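PDB 3PTW: malonyl CoA-acyl carrier protein transacylase from Clostridium perfringens, which probably transfers the malonyl group of malonyl-CoA to the acyl carrier protein, the reaction that supplies extender units for fatty acid synthesis. Local coordinates for residues Y152-E156 / I168-A174; D268-G274 / V290-E296. One frame throughout, in Å; residues are numbered along the deposited sequence.

Contact 1: Y152-E156 / I168-A174; sequences YGIVE and ISGELVA
Glu156 and Ser169 form an antiparallel hydrogen-bonded pair at the open end of the hairpin made by strands 155-162 and 165-169, with 3.0 Å from Glu156 N to Ser169 O and the same from Ser169 N to Glu156 O. Val155 and Gly170 follow as a non-hydrogen-bonded pair, their CA atoms 4.5 Å apart. There Ile154 O lies 3.0 Å from Gly170 CA in a CA-H...O contact. Ile154 O also accepts the N-H of Glu171, 2.8 Å from its N. Glu171, the N-cap residue of helix 172-184, returns a second bond through its side chain: extended beyond CG, it brings OE1 to 2.7 Å from Ile154 N, met on the anti side in a nearly straight bond (171°). Ile154 is thus held through both its N-H and its C=O. Beyond it, Ala174 CB packs 3.4 Å from Gly153 O in the first turn of the helix. On the face opposite the Glu156 and Ser169 side chains, Val155 CG2 makes an apolar contact with Ile168 CD1, the two side chains crossing at a slant. The hairpin passes directly into helix 172-184, consistent with the ferredoxin-like small subdomain of acyl transferases. Strand 129-135 continues the sheet beyond Ile168, while helices 139-149 and 172-184 cover Val155 and Ile168.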
loop_
_atom_site.group_PDB
_atom_site.type_symbol
_atom_site.label_atom_id
_atom_site.label_comp_id
_atom_site.label_asym_id
_atom_site.label_seq_id
_atom_site.Cartn_x
_atom_site.Cartn_y
_atom_site.Cartn_z
ATOM N N TYR A 152 -26.243 1.060 14.138
ATOM C CA TYR A 152 -26.609 -0.136 13.377
ATOM C C TYR A 152 -25.468 -1.131 13.363
ATOM O O TYR A 152 -25.582 -2.231 12.806
ATOM C CB TYR A 152 -27.046 0.231 11.956
ATOM C CG TYR A 152 -28.296 1.079 11.929
ATOM C CD1 TYR A 152 -29.564 0.496 12.079
ATOM C CD2 TYR A 152 -28.220 2.466 11.781
ATOM C CE1 TYR A 152 -30.721 1.269 12.065
ATOM C CE2 TYR A 152 -29.380 3.257 11.768
ATOM C CZ TYR A 152 -30.621 2.652 11.908
ATOM O OH TYR A 152 -31.768 3.415 11.893
ATOM N N GLY A 153 -24.370 -0.741 13.997
ATOM C CA GLY A 153 -23.179 -1.571 14.057
ATOM C C GLY A 153 -21.949 -0.810 13.618
ATOM O O GLY A 153 -22.025 0.389 13.304
ATOM N N ILE A 154 -20.819 -1.518 13.575
ATOM C CA ILE A 154 -19.513 -0.890 13.364
ATOM C C ILE A 154 -19.301 -0.310 11.970
ATOM O O ILE A 154 -19.323 -1.025 10.962
ATOM C CB ILE A 154 -18.352 -1.850 13.731
ATOM C CG1 ILE A 154 -18.303 -2.037 15.258
ATOM C CG2 ILE A 154 -17.006 -1.329 13.163
ATOM C CD1 ILE A 154 -17.511 -3.236 15.720
ATOM N N VAL A 155 -19.096 1.002 11.928
ATOM C CA VAL A 155 -18.617 1.671 10.719
ATOM C C VAL A 155 -17.580 2.734 11.101
ATOM O O VAL A 155 -17.791 3.548 12.008
ATOM C CB VAL A 155 -19.791 2.229 9.860
ATOM C CG1 VAL A 155 -20.837 2.887 10.741
ATOM C CG2 VAL A 155 -19.302 3.165 8.767
ATOM N N GLU A 156 -16.451 2.693 10.405
ATOM C CA GLU A 156 -15.308 3.534 10.702
ATOM C C GLU A 156 -14.647 3.933 9.378
ATOM O O GLU A 156 -14.819 3.247 8.362
ATOM C CB GLU A 156 -14.310 2.760 11.597
ATOM C CG GLU A 156 -14.875 2.304 12.974
ATOM C CD GLU A 156 -13.872 1.524 13.838
ATOM O OE1 GLU A 156 -12.739 1.257 13.372
ATOM O OE2 GLU A 156 -14.217 1.167 14.992
ATOM N N ILE A 168 -14.833 3.531 3.692
ATOM C CA ILE A 168 -15.262 3.159 5.043
ATOM C C ILE A 168 -15.432 1.651 5.160
ATOM O O ILE A 168 -15.745 0.976 4.179
ATOM C CB ILE A 168 -16.564 3.882 5.453
ATOM C CG1 ILE A 168 -17.734 3.542 4.504
ATOM C CG2 ILE A 168 -16.312 5.388 5.544
ATOM C CD1 ILE A 168 -19.120 4.111 4.953
ATOM N N SER A 169 -15.237 1.112 6.357
ATOM C CA SER A 169 -15.406 -0.335 6.548
ATOM C C SER A 169 -16.066 -0.651 7.883
ATOM O O SER A 169 -16.191 0.220 8.760
ATOM C CB SER A 169 -14.066 -1.078 6.396
ATOM O OG SER A 169 -13.252 -0.858 7.521
ATOM N N GLY A 170 -16.501 -1.893 8.031
ATOM C CA GLY A 170 -17.245 -2.289 9.214
ATOM C C GLY A 170 -18.232 -3.394 8.897
ATOM O O GLY A 170 -18.047 -4.142 7.933
ATOM N N GLU A 171 -19.283 -3.500 9.701
ATOM C CA GLU A 171 -20.267 -4.558 9.491
ATOM C C GLU A 171 -21.162 -4.223 8.319
ATOM O O GLU A 171 -21.601 -3.086 8.178
ATOM C CB GLU A 171 -21.115 -4.776 10.736
ATOM C CG GLU A 171 -20.297 -5.050 11.967
ATOM C CD GLU A 171 -21.159 -5.173 13.171
ATOM O OE1 GLU A 171 -21.204 -4.212 13.968
ATOM O OE2 GLU A 171 -21.834 -6.208 13.299
ATOM N N LEU A 172 -21.426 -5.236 7.493
ATOM C CA LEU A 172 -22.212 -5.085 6.270
ATOM C C LEU A 172 -23.574 -4.490 6.534
ATOM O O LEU A 172 -24.057 -3.657 5.776
ATOM C CB LEU A 172 -22.392 -6.440 5.579
ATOM C CG LEU A 172 -21.165 -7.005 4.862
ATOM C CD1 LEU A 172 -21.557 -8.238 4.095
ATOM C CD2 LEU A 172 -20.536 -5.972 3.929
ATOM N N VAL A 173 -24.182 -4.911 7.633
ATOM C CA VAL A 173 -25.496 -4.447 7.976
ATOM C C VAL A 173 -25.482 -2.935 8.290
ATOM O O VAL A 173 -26.391 -2.202 7.883
ATOM C CB VAL A 173 -26.102 -5.372 9.089
ATOM C CG1 VAL A 173 -25.867 -4.821 10.489
ATOM C CG2 VAL A 173 -27.547 -5.645 8.820
ATOM N N ALA A 174 -24.424 -2.460 8.955
ATOM C CA ALA A 174 -24.269 -1.023 9.239
ATOM C C ALA A 174 -23.824 -0.247 8.001
ATOM O O ALA A 174 -24.274 0.879 7.770
ATOM C CB ALA A 174 -23.300 -0.797 10.384
#

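Contact 2: D268-G274 / V290-E296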
loop_
_atom_site.group_PDB
_atom_site.type_symbol
_atom_site.label_atom_id
_atom_site.label_comp_id
_atom_site.label_asym_id
_atom_site.label_seq_id
_atom_site.Cartn_x
_atom_site.Cartn_y
_atom_site.Cartn_z
ATOM N N ASP A 268 8.931 16.685 -5.369
ATOM C CA ASP A 268 8.237 17.260 -6.504
ATOM C C ASP A 268 8.062 16.216 -7.609
ATOM O O ASP A 268 7.428 16.487 -8.629
ATOM C CB ASP A 268 8.981 18.508 -7.015
ATOM C CG ASP A 268 10.383 18.201 -7.516
ATOM O OD1 ASP A 268 10.791 17.019 -7.531
ATOM O OD2 ASP A 268 11.089 19.155 -7.905
ATOM N N THR A 269 8.608 15.020 -7.379
ATOM C CA THR A 269 8.552 13.933 -8.352
ATOM C C THR A 269 8.236 12.604 -7.654
ATOM O O THR A 269 9.010 12.118 -6.841
ATOM C CB THR A 269 9.867 13.832 -9.162
ATOM O OG1 THR A 269 10.300 15.144 -9.546
ATOM C CG2 THR A 269 9.690 12.972 -10.413
ATOM N N PHE A 270 7.067 12.050 -7.958
ATOM C CA PHE A 270 6.628 10.787 -7.383
ATOM C C PHE A 270 6.797 9.664 -8.383
ATOM O O PHE A 270 6.393 9.778 -9.540
ATOM C CB PHE A 270 5.173 10.869 -6.941
ATOM C CG PHE A 270 4.958 11.745 -5.754
ATOM C CD1 PHE A 270 5.051 11.227 -4.465
ATOM C CD2 PHE A 270 4.676 13.095 -5.914
ATOM C CE1 PHE A 270 4.842 12.041 -3.351
ATOM C CE2 PHE A 270 4.465 13.922 -4.797
ATOM C CZ PHE A 270 4.547 13.389 -3.522
ATOM N N ILE A 271 7.429 8.594 -7.929
ATOM C CA ILE A 271 7.585 7.394 -8.732
ATOM C C ILE A 271 6.847 6.266 -8.026
ATOM O O ILE A 271 7.284 5.817 -6.960
ATOM C CB ILE A 271 9.060 6.970 -8.885
ATOM C CG1 ILE A 271 9.969 8.179 -9.162
ATOM C CG2 ILE A 271 9.182 5.831 -9.915
ATOM C CD1 ILE A 271 10.165 8.539 -10.613
ATOM N N GLU A 272 5.739 5.822 -8.623
ATOM C CA GLU A 272 5.024 4.641 -8.160
ATOM C C GLU A 272 5.780 3.396 -8.617
ATOM O O GLU A 272 6.086 3.248 -9.784
ATOM C CB GLU A 272 3.587 4.639 -8.686
ATOM C CG GLU A 272 2.773 3.382 -8.377
ATOM C CD GLU A 272 1.275 3.621 -8.524
ATOM O OE1 GLU A 272 0.897 4.482 -9.350
ATOM O OE2 GLU A 272 0.467 2.951 -7.819
ATOM N N ILE A 273 6.097 2.521 -7.676
ATOM C CA ILE A 273 6.904 1.341 -7.961
ATOM C C ILE A 273 6.122 0.084 -7.632
ATOM O O ILE A 273 5.666 -0.099 -6.499
ATOM C CB ILE A 273 8.231 1.376 -7.180
ATOM C CG1 ILE A 273 9.101 2.540 -7.682
ATOM C CG2 ILE A 273 8.964 0.018 -7.274
ATOM C CD1 ILE A 273 10.302 2.849 -6.793
ATOM N N GLY A 274 5.962 -0.775 -8.634
ATOM C CA GLY A 274 5.219 -2.018 -8.474
ATOM C C GLY A 274 4.059 -2.068 -9.445
ATOM O O GLY A 274 3.998 -1.244 -10.368
ATOM N N VAL A 290 2.902 18.538 -9.267
ATOM C CA VAL A 290 4.043 17.636 -9.127
ATOM C C VAL A 290 4.118 16.651 -10.293
ATOM O O VAL A 290 3.095 16.301 -10.897
ATOM C CB VAL A 290 4.002 16.869 -7.781
ATOM C CG1 VAL A 290 3.987 17.848 -6.618
ATOM C CG2 VAL A 290 2.793 15.938 -7.713
ATOM N N THR A 291 5.330 16.205 -10.592
ATOM C CA THR A 291 5.533 15.192 -11.599
ATOM C C THR A 291 5.221 13.815 -11.004
ATOM O O THR A 291 5.657 13.467 -9.899
ATOM C CB THR A 291 6.960 15.233 -12.149
ATOM O OG1 THR A 291 7.248 16.559 -12.624
ATOM C CG2 THR A 291 7.121 14.245 -13.284
ATOM N N VAL A 292 4.455 13.037 -11.751
ATOM C CA VAL A 292 4.037 11.740 -11.296
ATOM C C VAL A 292 4.435 10.729 -12.360
ATOM O O VAL A 292 4.100 10.899 -13.533
ATOM C CB VAL A 292 2.512 11.711 -11.037
ATOM C CG1 VAL A 292 2.042 10.287 -10.829
ATOM C CG2 VAL A 292 2.152 12.558 -9.830
ATOM N N LEU A 293 5.175 9.700 -11.942
ATOM C CA LEU A 293 5.630 8.641 -12.831
ATOM C C LEU A 293 5.396 7.286 -12.189
ATOM O O LEU A 293 5.063 7.206 -11.000
ATOM C CB LEU A 293 7.119 8.821 -13.175
ATOM C CG LEU A 293 7.556 10.175 -13.744
ATOM C CD1 LEU A 293 9.076 10.312 -13.690
ATOM C CD2 LEU A 293 7.038 10.396 -15.174
ATOM N N ASN A 294 5.554 6.221 -12.973
ATOM C CA ASN A 294 5.388 4.863 -12.455
ATOM C C ASN A 294 6.271 3.871 -13.196
ATOM O O ASN A 294 6.599 4.078 -14.376
ATOM C CB ASN A 294 3.918 4.410 -12.490
ATOM C CG ASN A 294 3.468 3.972 -13.885
ATOM O OD1 ASN A 294 3.080 4.802 -14.697
ATOM N ND2 ASN A 294 3.543 2.666 -14.167
ATOM N N VAL A 295 6.688 2.819 -12.490
ATOM C CA VAL A 295 7.383 1.688 -13.118
ATOM C C VAL A 295 6.742 0.369 -12.693
ATOM O O VAL A 295 6.684 0.061 -11.508
ATOM C CB VAL A 295 8.919 1.641 -12.808
ATOM C CG1 VAL A 295 9.613 0.681 -13.762
ATOM C CG2 VAL A 295 9.575 3.030 -12.901
ATOM N N GLU A 296 6.242 -0.382 -13.672
ATOM C CA GLU A 296 5.720 -1.745 -13.476
ATOM C C GLU A 296 6.210 -2.698 -14.572
ATOM O O GLU A 296 6.126 -3.912 -14.427
ATOM C CB GLU A 296 4.177 -1.758 -13.413
ATOM C CG GLU A 296 3.426 -1.462 -14.741
ATOM C CD GLU A 296 1.890 -1.471 -14.583
ATOM O OE1 GLU A 296 1.328 -2.472 -14.079
ATOM O OE2 GLU A 296 1.245 -0.469 -14.961
HETATM O O HOH W 1 3.679 1.097 -11.761
#
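Strands 269-273 and 291-295 run parallel, the axes of these short strands approaching to 4.3 Å and inclined by 21°, and six backbone hydrogen bonds join them from Thr291 N to Asp268 O at one end to Gly274 N to Val295 O at the other. On one face Thr269 and Thr291 lie side by side, CG2 of the first 3.9 Å from CB of the second. Ile271 follows beside Leu293: its second torsion (chi2 -90°) folds CD1 over to within 3.7 Å of Leu293 CD1, while its CG2 touches Val295 CG2. The opposite face carries Phe270, whose ring edge receives Val290 CG2 at 3.9 Å from CD2, and Glu272, whose CB packs 3.8 Å from Asn294 CB. Where the strands end, a water bridges them, donating to Gly274 O at 2.7 Å and accepting from Asn294 ND2 at 2.9 Å. The buried Glu272 carboxylate receives the backbone N-H groups of Leu279 and Ser280 at the start of helix 278-286, the helix of this beta-alpha-beta crossover. That helix and helix 255-264 cover Phe270 and Val290, helix 298-315 covers Leu293 and Val295, and strand 4-8 extends the sheet beyond strand 269-273.

Overall arrangement
The two contacts belong to different sheets of the acyl transferase domain and lie on opposite sides of the chain's centre, 34 Å apart between centres and about 19 Å between nearest atoms. Contact 1 comes first along the chain, in the four-stranded antiparallel sheet, where strand 155-162 is an edge; contact 2 forms the 291-295 edge of the mixed sheet. That mixed sheet also holds strand 86-89, which leads into a GxSxG sequence with Gly89, Ser91 and Gly93, consistent with the nucleophile elbow of this family. Contact 2 therefore shares a sheet with the probable nucleophile-bearing strand, with strand 4-8 between strand 86-89 and strand 269-273, whereas contact 1 probably belongs to the smaller, ferredoxin-like subdomain of this family.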